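Local coordinates for BT_4661 (Bacteroides thetaiotaomicron, PDB 4AK2), which binds heparin and heparan sulphate as a SusE-like surface glycan-binding protein, this chain being its C-terminal ligand-binding domain, at residues 160-165 / 250-255; 5-10 / 103-108. All coordinates share one frame; numbering follows the deposited sequence.

Interaction 1: residues 160-165 / 250-255. With NA (sodium ion), chain C; SGN (2-deoxy-6-O-sulfo-2-(sulfoamino)-alpha-D-glucopyranose), chain B; IDS (2-O-sulfo-alpha-L-idopyranuronic acid), chain D; IDS (2-O-sulfo-alpha-L-idopyranuronic acid), chain E.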
ATOM      1  N   TYR A 160     -13.508   4.407  -2.312  1.00 11.10           N
ATOM      2  CA  TYR A 160     -13.071   3.227  -3.071  1.00 12.24           C
ATOM      3  C   TYR A 160     -14.142   2.835  -4.069  1.00 12.74           C
ATOM      4  O   TYR A 160     -15.342   3.000  -3.860  1.00 12.43           O
ATOM      5  CB  TYR A 160     -12.771   2.080  -2.125  1.00 13.43           C
ATOM      6  CG  TYR A 160     -11.411   2.147  -1.435  1.00 12.06           C
ATOM      7  CD1 TYR A 160     -10.291   1.598  -2.037  1.00 13.40           C
ATOM      8  CD2 TYR A 160     -11.254   2.741  -0.159  1.00 12.27           C
ATOM      9  CE1 TYR A 160      -9.032   1.616  -1.438  1.00 11.84           C
ATOM     10  CE2 TYR A 160     -10.026   2.761   0.425  1.00 12.59           C
ATOM     11  CZ  TYR A 160      -8.928   2.209  -0.163  1.00 11.27           C
ATOM     12  OH  TYR A 160      -7.705   2.213   0.487  1.00 12.23           O
ATOM     13  N   ARG A 161     -13.656   2.228  -5.159  1.00 12.69           N
ATOM     14  CA  ARG A 161     -14.530   1.904  -6.334  1.00 12.34           C
ATOM     15  C   ARG A 161     -14.346   0.525  -6.947  1.00 11.69           C
ATOM     16  O   ARG A 161     -15.359  -0.154  -7.226  1.00 13.38           O
ATOM     17  CB  ARG A 161     -14.411   2.980  -7.422  1.00 13.14           C
ATOM     18  CG  ARG A 161     -15.279   2.769  -8.685  1.00 14.17           C
ATOM     19  CD  ARG A 161     -16.764   2.667  -8.335  1.00 14.59           C
ATOM     20  NE  ARG A 161     -17.587   2.493  -9.535  1.00 16.82           N
ATOM     21  CZ  ARG A 161     -17.810   1.319 -10.121  1.00 16.61           C
ATOM     22  NH1 ARG A 161     -17.262   0.196  -9.633  1.00 17.26           N
ATOM     23  NH2 ARG A 161     -18.535   1.271 -11.228  1.00 20.78           N
ATOM     24  N   ARG A 162     -13.112   0.155  -7.280  1.00 12.40           N
ATOM     25  CA  ARG A 162     -12.874  -1.002  -8.174  1.00 12.84           C
ATOM     26  C   ARG A 162     -11.399  -1.353  -8.067  1.00 13.40           C
ATOM     27  O   ARG A 162     -10.626  -0.629  -7.417  1.00 13.80           O
ATOM     28  CB  ARG A 162     -13.226  -0.671  -9.644  1.00 13.90           C
ATOM     29  CG  ARG A 162     -12.481   0.492 -10.240  1.00 14.92           C
ATOM     30  CD  ARG A 162     -12.601   0.616 -11.759  1.00 13.96           C
ATOM     31  NE  ARG A 162     -13.963   0.922 -12.224  1.00 14.67           N
ATOM     32  CZ  ARG A 162     -14.512   2.129 -12.311  1.00 15.94           C
ATOM     33  NH1 ARG A 162     -13.880   3.205 -11.806  1.00 15.20           N
ATOM     34  NH2 ARG A 162     -15.732   2.267 -12.838  1.00 17.56           N
ATOM     35  N   ASP A 163     -10.986  -2.429  -8.723  1.00 12.74           N
ATOM     36  CA  ASP A 163      -9.598  -2.792  -8.942  1.00 13.52           C
ATOM     37  C   ASP A 163      -8.882  -2.956  -7.585  1.00 11.71           C
ATOM     38  O   ASP A 163      -7.877  -2.271  -7.307  1.00 12.63           O
ATOM     39  CB  ASP A 163      -8.891  -1.790  -9.874  1.00 14.18           C
ATOM     40  CG  ASP A 163      -9.475  -1.759 -11.285  1.00 16.53           C
ATOM     41  OD1 ASP A 163     -10.121  -2.731 -11.682  1.00 21.13           O
ATOM     42  OD2 ASP A 163      -9.264  -0.737 -11.923  1.00 17.73           O
ATOM     43  N   PHE A 164      -9.381  -3.890  -6.794  1.00 11.65           N
ATOM     44  CA  PHE A 164      -8.804  -4.213  -5.503  1.00 11.90           C
ATOM     45  C   PHE A 164      -7.837  -5.370  -5.681  1.00 12.35           C
ATOM     46  O   PHE A 164      -8.128  -6.347  -6.387  1.00 13.26           O
ATOM     47  CB  PHE A 164      -9.891  -4.599  -4.508  1.00 12.71           C
ATOM     48  CG  PHE A 164     -10.924  -3.537  -4.284  1.00 12.27           C
ATOM     49  CD1 PHE A 164     -10.743  -2.579  -3.303  1.00 13.12           C
ATOM     50  CD2 PHE A 164     -12.095  -3.494  -5.054  1.00 12.98           C
ATOM     51  CE1 PHE A 164     -11.691  -1.607  -3.089  1.00 13.43           C
ATOM     52  CE2 PHE A 164     -13.055  -2.521  -4.851  1.00 13.21           C
ATOM     53  CZ  PHE A 164     -12.855  -1.560  -3.875  1.00 13.21           C
ATOM     54  N   PHE A 165      -6.662  -5.273  -5.070  1.00 12.32           N
ATOM     55  CA  PHE A 165      -5.623  -6.304  -5.162  1.00 12.41           C
ATOM     56  C   PHE A 165      -5.067  -6.513  -3.752  1.00 11.54           C
ATOM     57  O   PHE A 165      -4.896  -5.510  -2.979  1.00 12.07           O
ATOM     58  CB  PHE A 165      -4.429  -5.881  -5.995  1.00 12.91           C
ATOM     59  CG  PHE A 165      -4.743  -5.603  -7.461  1.00 13.89           C
ATOM     60  CD1 PHE A 165      -5.377  -4.390  -7.838  1.00 14.42           C
ATOM     61  CD2 PHE A 165      -4.348  -6.494  -8.475  1.00 15.04           C
ATOM     62  CE1 PHE A 165      -5.637  -4.089  -9.159  1.00 15.76           C
ATOM     63  CE2 PHE A 165      -4.602  -6.168  -9.805  1.00 15.80           C
ATOM     64  CZ  PHE A 165      -5.249  -4.984 -10.145  1.00 16.65           C
ATOM     65  N   GLN A 250      -8.604   1.095  -6.415  1.00 11.93           N
ATOM     66  CA  GLN A 250      -8.872   2.361  -7.045  1.00 12.05           C
ATOM     67  C   GLN A 250      -9.890   3.138  -6.249  1.00 11.32           C
ATOM     68  O   GLN A 250     -10.908   2.584  -5.788  1.00 12.24           O
ATOM     69  CB  GLN A 250      -9.383   2.148  -8.498  1.00 13.84           C
ATOM     70  CG  GLN A 250      -9.432   3.472  -9.223  1.00 14.50           C
ATOM     71  CD  GLN A 250     -10.183   3.348 -10.544  1.00 14.53           C
ATOM     72  OE1 GLN A 250     -11.402   3.515 -10.556  1.00 15.12           O
ATOM     73  NE2 GLN A 250      -9.465   2.984 -11.636  1.00 16.60           N
ATOM     74  N   ILE A 251      -9.604   4.441  -6.144  1.00 12.10           N
ATOM     75  CA  ILE A 251     -10.455   5.396  -5.420  1.00 12.86           C
ATOM     76  C   ILE A 251     -10.922   6.470  -6.426  1.00 12.61           C
ATOM     77  O   ILE A 251     -10.147   6.884  -7.302  1.00 13.39           O
ATOM     78  CB  ILE A 251      -9.671   6.034  -4.235  1.00 12.98           C
ATOM     79  CG1 ILE A 251      -9.301   4.958  -3.219  1.00 12.69           C
ATOM     80  CG2 ILE A 251     -10.482   7.132  -3.557  1.00 17.06           C
ATOM     81  CD1 ILE A 251      -8.251   5.427  -2.190  1.00 14.68           C
ATOM     82  N   THR A 252     -12.199   6.829  -6.363  1.00 13.05           N
ATOM     83  CA  THR A 252     -12.731   7.853  -7.249  1.00 13.09           C
ATOM     84  C   THR A 252     -13.117   9.082  -6.450  1.00 12.82           C
ATOM     85  O   THR A 252     -13.376   8.996  -5.228  1.00 13.94           O
ATOM     86  CB  THR A 252     -13.928   7.349  -8.074  1.00 14.86           C
ATOM     87  OG1 THR A 252     -14.980   6.931  -7.208  1.00 15.01           O
ATOM     88  CG2 THR A 252     -13.477   6.165  -8.941  1.00 16.10           C
ATOM     89  N   TYR A 253     -13.178  10.229  -7.103  1.00 13.95           N
ATOM     90  CA  TYR A 253     -13.554  11.461  -6.386  1.00 14.41           C
ATOM     91  C   TYR A 253     -14.522  12.263  -7.223  1.00 14.81           C
ATOM     92  O   TYR A 253     -14.664  12.047  -8.433  1.00 16.26           O
ATOM     93  CB  TYR A 253     -12.336  12.311  -5.999  1.00 14.36           C
ATOM     94  CG  TYR A 253     -11.504  12.794  -7.168  1.00 13.79           C
ATOM     95  CD1 TYR A 253     -11.873  13.949  -7.878  1.00 15.69           C
ATOM     96  CD2 TYR A 253     -10.302  12.166  -7.496  1.00 14.97           C
ATOM     97  CE1 TYR A 253     -11.105  14.415  -8.933  1.00 15.43           C
ATOM     98  CE2 TYR A 253      -9.530  12.617  -8.562  1.00 14.92           C
ATOM     99  CZ  TYR A 253      -9.913  13.762  -9.242  1.00 14.82           C
ATOM    100  OH  TYR A 253      -9.134  14.217 -10.270  1.00 17.29           O
ATOM    101  N   ASP A 254     -15.207  13.172  -6.531  1.00 15.45           N
ATOM    102  CA  ASP A 254     -16.140  14.114  -7.094  1.00 16.16           C
ATOM    103  C   ASP A 254     -15.876  15.465  -6.437  1.00 14.66           C
ATOM    104  O   ASP A 254     -15.672  15.514  -5.221  1.00 17.17           O
ATOM    105  CB  ASP A 254     -17.569  13.600  -6.833  1.00 17.55           C
ATOM    106  CG  ASP A 254     -18.661  14.453  -7.468  1.00 18.91           C
ATOM    107  OD1 ASP A 254     -19.028  15.501  -6.912  1.00 20.19           O
ATOM    108  OD2 ASP A 254     -19.196  14.067  -8.511  1.00 21.61           O
ATOM    109  N   VAL A 255     -15.895  16.549  -7.236  1.00 16.13           N
ATOM    110  CA  VAL A 255     -15.609  17.895  -6.694  1.00 16.27           C
ATOM    111  C   VAL A 255     -16.883  18.754  -6.554  1.00 16.79           C
ATOM    112  O   VAL A 255     -16.803  19.970  -6.290  1.00 20.43           O
ATOM    113  CB  VAL A 255     -14.554  18.670  -7.543  1.00 17.85           C
ATOM    114  CG1 VAL A 255     -13.190  17.972  -7.522  1.00 19.13           C
ATOM    115  CG2 VAL A 255     -15.058  18.930  -8.970  1.00 19.21           C
TER
HETATM  116 NA    NA C1715      -6.061  -0.204  -8.087  1.00 29.67          NA
HETATM  117  C1  SGN B   1     -20.580  -3.834  -9.401  1.00 19.32           C
HETATM  118  C2  SGN B   1     -19.562  -2.745  -9.752  1.00 17.91           C
HETATM  119  C3  SGN B   1     -19.265  -2.818 -11.255  1.00 18.01           C
HETATM  120  C4  SGN B   1     -18.854  -4.223 -11.657  1.00 17.96           C
HETATM  121  C5  SGN B   1     -19.908  -5.258 -11.250  1.00 19.14           C
HETATM  122  C6  SGN B   1     -19.364  -6.674 -11.467  1.00 21.59           C
HETATM  123  N2  SGN B   1     -20.077  -1.445  -9.339  1.00 19.63           N
HETATM  124  O1  SGN B   1     -21.855  -3.529  -9.958  1.00 22.45           O
HETATM  125  O3  SGN B   1     -18.199  -1.904 -11.515  1.00 21.65           O
HETATM  126  O4  SGN B   1     -18.827  -4.311 -13.091  1.00 17.90           O
HETATM  127  O5  SGN B   1     -20.111  -5.107  -9.844  1.00 19.25           O
HETATM  128  O6  SGN B   1     -20.353  -7.630 -11.134  1.00 28.25           O
HETATM  129  S1  SGN B   1     -20.001  -0.910  -7.839  1.00 19.39           S
HETATM  130  O1S SGN B   1     -20.098   0.532  -7.888  1.00 20.90           O
HETATM  131  O2S SGN B   1     -21.011  -1.480  -6.987  1.00 21.99           O
HETATM  132  O3S SGN B   1     -18.598  -1.346  -7.302  1.00 19.43           O
HETATM  133  S2  SGN B   1     -19.991  -9.126 -11.108  1.00 44.10           S
HETATM  134  O4S SGN B   1     -19.706  -9.571 -12.471  1.00 51.65           O
HETATM  135  O5S SGN B   1     -21.333  -9.884 -10.543  1.00 68.35           O
HETATM  136  O6S SGN B   1     -18.904  -9.311 -10.135  1.00 41.79           O
HETATM  137  C1  IDS D   2     -17.538  -4.588 -13.665  1.00 19.77           C
HETATM  138  C2  IDS D   2     -17.753  -5.026 -15.123  1.00 19.03           C
HETATM  139  C3  IDS D   2     -18.124  -3.866 -16.060  1.00 18.46           C
HETATM  140  C4  IDS D   2     -17.254  -2.622 -15.854  1.00 17.46           C
HETATM  141  C5  IDS D   2     -17.221  -2.282 -14.356  1.00 16.76           C
HETATM  142  C6  IDS D   2     -16.384  -1.087 -13.983  1.00 18.26           C
HETATM  143  O2  IDS D   2     -16.545  -5.636 -15.600  1.00 19.73           O
HETATM  144  O3  IDS D   2     -19.498  -3.510 -15.902  1.00 20.89           O
HETATM  145  O4  IDS D   2     -15.916  -2.859 -16.310  1.00 17.56           O
HETATM  146  O5  IDS D   2     -16.716  -3.422 -13.633  1.00 18.83           O
HETATM  147  O6A IDS D   2     -16.710   0.050 -14.390  1.00 19.29           O
HETATM  148  O6B IDS D   2     -15.366  -1.312 -13.280  1.00 20.09           O
HETATM  149  S   IDS D   2     -16.254  -7.167 -15.405  1.00 21.94           S
HETATM  150  O1S IDS D   2     -14.882  -7.454 -15.834  1.00 24.26           O
HETATM  151  O2S IDS D   2     -16.463  -7.457 -13.972  1.00 28.76           O
HETATM  152  O3S IDS D   2     -17.275  -7.802 -16.244  1.00 27.25           O
HETATM  153  C1  IDS E   4     -11.034  -0.092 -17.063  1.00 17.87           C
HETATM  154  C2  IDS E   4     -10.337   0.570 -15.903  1.00 18.09           C
HETATM  155  C3  IDS E   4      -9.315  -0.332 -15.163  1.00 17.47           C
HETATM  156  C4  IDS E   4      -8.427  -1.090 -16.140  1.00 19.79           C
HETATM  157  C5  IDS E   4      -9.345  -1.803 -17.140  1.00 19.18           C
HETATM  158  C6  IDS E   4      -8.586  -2.717 -18.052  1.00 20.61           C
HETATM  159  O2  IDS E   4      -9.767   1.798 -16.379  1.00 19.29           O
HETATM  160  O3  IDS E   4     -10.039  -1.268 -14.351  1.00 20.23           O
HETATM  161  O4  IDS E   4      -7.581  -0.130 -16.784  1.00 20.99           O
HETATM  162  O5  IDS E   4     -10.107  -0.822 -17.853  1.00 18.57           O
HETATM  163  O6A IDS E   4      -7.921  -3.628 -17.510  1.00 24.10           O
HETATM  164  O6B IDS E   4      -8.637  -2.548 -19.283  1.00 21.45           O
HETATM  165  S   IDS E   4      -9.440   2.961 -15.435  1.00 19.68           S
HETATM  166  O1S IDS E   4      -9.468   4.137 -16.314  1.00 24.21           O
HETATM  167  O2S IDS E   4     -10.480   2.971 -14.401  1.00 17.88           O
HETATM  168  O3S IDS E   4      -8.087   2.683 -14.868  1.00 21.35           O
HETATM  169  O   HOH W   1     -16.626   5.012  -5.522  1.00 15.22           O
HETATM  170  O   HOH W   2      -7.047   0.812 -11.269  1.00 24.37           O
HETATM  171  O   HOH W   3      -3.756  -0.435  -9.193  1.00 34.40           O
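Part of the glycan-binding site is formed where the chain corner at R162 lies against strand 241-254, with Y160 opposite I251 as an antiparallel non-hydrogen-bonded pair. Backbone bonds run from R161 N to Q250 O and from Q250 N to R162 O. R162 and Q250 run alongside each other in the same direction, their guanidinium and amide planes turned 67° apart, and R162 NH1 donates to Q250 OE1 at 2.8 Å, in both planes. The NE and NH2 side of this guanidinium holds an iduronate carboxylate through NE to O6B (2.8 Å) and NH2 to O6A (2.9 Å), a two-pronged grip presumably reinforced by opposite charge. Q250 therefore both positions R162, through OE1, and binds sugar itself: NE2 donates to sulfate O2S of another iduronate, whose O3 donates to D163 OD2 at 2.6 Å. R161, its NE tied to Q261, reaches O3 of a glucosamine with NH1 and NH2, and O1S of that sugar's N-sulfo group lies over the centre of its guanidinium. D163 O and S270 OG both bind a sodium ion beside the pocket. On the sheet's other face, I251 CG1 sits over the Y160 ring, 3.8 Å from its centroid and 14° off the normal.

Interaction 2: residues 5-10 / 103-108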
ATOM      1  N   ASN A   5      26.059 -14.917   9.403  1.00 29.91           N
ATOM      2  CA  ASN A   5      25.168 -14.371   8.369  1.00 26.69           C
ATOM      3  C   ASN A   5      23.864 -13.844   8.942  1.00 19.08           C
ATOM      4  O   ASN A   5      23.072 -13.232   8.237  1.00 21.66           O
ATOM      5  CB  ASN A   5      24.832 -15.445   7.348  1.00 28.04           C
ATOM      6  CG  ASN A   5      26.027 -15.892   6.557  1.00 27.46           C
ATOM      7  OD1 ASN A   5      26.881 -15.093   6.169  1.00 31.27           O
ATOM      8  ND2 ASN A   5      26.082 -17.173   6.301  1.00 36.24           N
ATOM      9  N   TYR A   6      23.638 -14.091  10.220  1.00 20.59           N
ATOM     10  CA  TYR A   6      22.380 -13.704  10.805  1.00 19.72           C
ATOM     11  C   TYR A   6      22.147 -12.187  10.766  1.00 20.14           C
ATOM     12  O   TYR A   6      23.019 -11.396  11.120  1.00 21.51           O
ATOM     13  CB  TYR A   6      22.243 -14.245  12.219  1.00 22.45           C
ATOM     14  CG  TYR A   6      20.852 -14.076  12.764  1.00 22.57           C
ATOM     15  CD1 TYR A   6      19.798 -14.889  12.339  1.00 25.36           C
ATOM     16  CD2 TYR A   6      20.587 -13.097  13.700  1.00 18.94           C
ATOM     17  CE1 TYR A   6      18.528 -14.723  12.856  1.00 25.45           C
ATOM     18  CE2 TYR A   6      19.308 -12.915  14.211  1.00 19.38           C
ATOM     19  CZ  TYR A   6      18.279 -13.723  13.778  1.00 21.95           C
ATOM     20  OH  TYR A   6      17.029 -13.570  14.288  1.00 21.90           O
ATOM     21  N   PHE A   7      20.987 -11.793  10.260  1.00 18.53           N
ATOM     22  CA  PHE A   7      20.549 -10.406  10.367  1.00 16.11           C
ATOM     23  C   PHE A   7      19.029 -10.411  10.314  1.00 15.73           C
ATOM     24  O   PHE A   7      18.419 -11.481  10.057  1.00 18.51           O
ATOM     25  CB  PHE A   7      21.226  -9.510   9.305  1.00 16.92           C
ATOM     26  CG  PHE A   7      20.678  -9.649   7.895  1.00 15.50           C
ATOM     27  CD1 PHE A   7      20.840 -10.815   7.166  1.00 16.46           C
ATOM     28  CD2 PHE A   7      20.007  -8.575   7.299  1.00 15.19           C
ATOM     29  CE1 PHE A   7      20.328 -10.908   5.883  1.00 17.43           C
ATOM     30  CE2 PHE A   7      19.490  -8.660   6.019  1.00 15.62           C
ATOM     31  CZ  PHE A   7      19.649  -9.845   5.301  1.00 15.90           C
ATOM     32  N   THR A   8      18.421  -9.252  10.544  1.00 15.77           N
ATOM     33  CA  THR A   8      16.953  -9.197  10.590  1.00 15.49           C
ATOM     34  C   THR A   8      16.286  -8.114   9.756  1.00 14.49           C
ATOM     35  O   THR A   8      15.072  -8.193   9.550  1.00 15.30           O
ATOM     36  CB  THR A   8      16.440  -9.049  12.029  1.00 17.61           C
ATOM     37  OG1 THR A   8      16.736  -7.719  12.487  1.00 16.61           O
ATOM     38  CG2 THR A   8      17.049 -10.111  12.928  1.00 19.24           C
ATOM     39  N   TYR A   9      17.032  -7.115   9.275  1.00 13.37           N
ATOM     40  CA  TYR A   9      16.382  -6.022   8.523  1.00 12.13           C
ATOM     41  C   TYR A   9      17.366  -5.304   7.604  1.00 12.53           C
ATOM     42  O   TYR A   9      18.591  -5.310   7.856  1.00 13.35           O
ATOM     43  CB  TYR A   9      15.626  -5.001   9.435  1.00 13.35           C
ATOM     44  CG  TYR A   9      16.572  -4.090  10.183  1.00 13.04           C
ATOM     45  CD1 TYR A   9      17.046  -2.912   9.597  1.00 13.77           C
ATOM     46  CD2 TYR A   9      17.009  -4.401  11.486  1.00 15.51           C
ATOM     47  CE1 TYR A   9      17.933  -2.070  10.271  1.00 15.47           C
ATOM     48  CE2 TYR A   9      17.897  -3.569  12.162  1.00 16.99           C
ATOM     49  CZ  TYR A   9      18.343  -2.406  11.572  1.00 15.19           C
ATOM     50  OH  TYR A   9      19.203  -1.595  12.244  1.00 20.03           O
ATOM     51  N   PHE A  10      16.808  -4.610   6.602  1.00 12.97           N
ATOM     52  CA  PHE A  10      17.476  -3.508   5.929  1.00 12.02           C
ATOM     53  C   PHE A  10      16.452  -2.398   5.831  1.00 11.42           C
ATOM     54  O   PHE A  10      15.252  -2.621   6.159  1.00 11.85           O
ATOM     55  CB  PHE A  10      17.955  -3.935   4.509  1.00 12.60           C
ATOM     56  CG  PHE A  10      16.896  -4.583   3.686  1.00 11.16           C
ATOM     57  CD1 PHE A  10      16.009  -3.817   2.936  1.00 11.54           C
ATOM     58  CD2 PHE A  10      16.775  -5.962   3.675  1.00 12.63           C
ATOM     59  CE1 PHE A  10      15.006  -4.426   2.155  1.00 12.64           C
ATOM     60  CE2 PHE A  10      15.782  -6.597   2.914  1.00 13.40           C
ATOM     61  CZ  PHE A  10      14.900  -5.822   2.162  1.00 12.86           C
ATOM     62  N   THR A 103      23.884 -22.099   5.878  1.00 45.54           N
ATOM     63  CA  THR A 103      23.836 -21.002   6.866  1.00 41.38           C
ATOM     64  C   THR A 103      23.514 -19.627   6.263  1.00 35.66           C
ATOM     65  O   THR A 103      23.596 -18.606   6.965  1.00 34.93           O
ATOM     66  CB  THR A 103      25.148 -20.865   7.677  1.00 41.44           C
ATOM     67  OG1 THR A 103      26.199 -20.396   6.821  1.00 43.91           O
ATOM     68  CG2 THR A 103      25.551 -22.188   8.346  1.00 47.44           C
ATOM     69  N   ALA A 104      23.163 -19.586   4.975  1.00 35.76           N
ATOM     70  CA  ALA A 104      22.680 -18.339   4.376  1.00 32.15           C
ATOM     71  C   ALA A 104      21.401 -17.891   5.081  1.00 28.27           C
ATOM     72  O   ALA A 104      20.613 -18.712   5.552  1.00 32.40           O
ATOM     73  CB  ALA A 104      22.439 -18.475   2.881  1.00 33.22           C
ATOM     74  N   VAL A 105      21.224 -16.577   5.164  1.00 23.52           N
ATOM     75  CA  VAL A 105      20.051 -15.988   5.764  1.00 20.88           C
ATOM     76  C   VAL A 105      19.499 -14.959   4.802  1.00 20.17           C
ATOM     77  O   VAL A 105      20.239 -14.096   4.291  1.00 21.26           O
ATOM     78  CB  VAL A 105      20.409 -15.290   7.092  1.00 19.28           C
ATOM     79  CG1 VAL A 105      19.237 -14.469   7.661  1.00 21.09           C
ATOM     80  CG2 VAL A 105      20.880 -16.313   8.126  1.00 25.90           C
ATOM     81  N   SER A 106      18.196 -15.056   4.555  1.00 18.14           N
ATOM     82  CA  SER A 106      17.502 -14.094   3.690  1.00 18.01           C
ATOM     83  C   SER A 106      16.459 -13.340   4.491  1.00 17.49           C
ATOM     84  O   SER A 106      15.800 -13.924   5.377  1.00 19.02           O
ATOM     85  CB  SER A 106      16.807 -14.818   2.526  1.00 20.52           C
ATOM     86  OG  SER A 106      17.742 -15.455   1.687  1.00 24.27           O
ATOM     87  N   VAL A 107      16.328 -12.050   4.191  1.00 15.69           N
ATOM     88  CA  VAL A 107      15.276 -11.224   4.766  1.00 15.36           C
ATOM     89  C   VAL A 107      14.543 -10.572   3.595  1.00 14.24           C
ATOM     90  O   VAL A 107      15.201 -10.037   2.690  1.00 14.18           O
ATOM     91  CB  VAL A 107      15.900 -10.126   5.643  1.00 15.33           C
ATOM     92  CG1 VAL A 107      14.849  -9.059   6.027  1.00 16.47           C
ATOM     93  CG2 VAL A 107      16.490 -10.733   6.909  1.00 15.39           C
ATOM     94  N   LYS A 108      13.215 -10.623   3.619  1.00 14.42           N
ATOM     95  CA  LYS A 108      12.416 -10.021   2.557  1.00 14.24           C
ATOM     96  C   LYS A 108      11.534  -8.913   3.161  1.00 12.76           C
ATOM     97  O   LYS A 108      10.984  -9.055   4.269  1.00 13.96           O
ATOM     98  CB  LYS A 108      11.586 -11.048   1.720  1.00 20.11           C
ATOM     99  CG  LYS A 108      10.344 -11.665   2.381  1.00 21.87           C
ATOM    100  CD  LYS A 108       9.659 -12.750   1.533  1.00 26.55           C
TER
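V107 meets the ring of F7 at the apolar centre of this contact, where the N-terminal segment 5-10 lies over the start of strand 105-115, the two segments running in nearly the same direction. The CG2 methyl of V107 stands over one face of the F7 ring, displaced toward the CZ and CE2 rim, in a CH-pi contact 3.8 Å from the centroid. In F7, chi1 of 76° sets CG between the backbone N and the carbonyl carbon, and the end of the side chain comes nearer the strand than its CB direction alone would suggest. V105 adds its CG1 methyl at F7 CD1, 4.0 Å away, and its backbone O faces the edge of the same ring at CE1, close to the ring plane. The next valine repeats this edge contact with F10: V107 O lies in the plane of that ring, 3.5 Å from CE2. W57 meets F10 edge-to-face, and V94 and A96 of the adjacent strand 89-98 also touch it.

Further out, backbone oxygens rest on valine side chains, N5 O on V105 CB and T8 O on V107 CG1 (3.6 Å). The polar edge is N5, whose ND2 donates to T103 O at 2.9 Å. The bond is fairly straight at the hydrogen (162°), but the donor stands well above the carbonyl plane, 67° out of it. T8 OG1 turns to D47 instead. With one clear hydrogen bond, from a side chain, and no backbone-to-backbone bond, the N-terminal segment is held on this strand chiefly by valine methyls and phenylalanine rings.

Overall arrangement
From the N terminus, the loop ahead of strand 10-11 meets the start of strand 105-115, so interaction 2 closes a loop of 92 intervening residues that contains strands 27-30, 56-63 and 89-98, the other members of its four-strand sheet. The chain then enters the larger mixed sheet, where interaction 1 brings the corner between strands 157-161 and 163-168 to strand 241-254. Its 84-residue loop includes helix 187-195. The two loops follow in series and neither nest nor cross. Their centres lie 38 Å apart, on opposite sides of the chain's centre, with nearest atoms about 17 Å apart: interaction 2 ties down the N-terminal segment, whereas interaction 1 joins strands beneath the bound glycan.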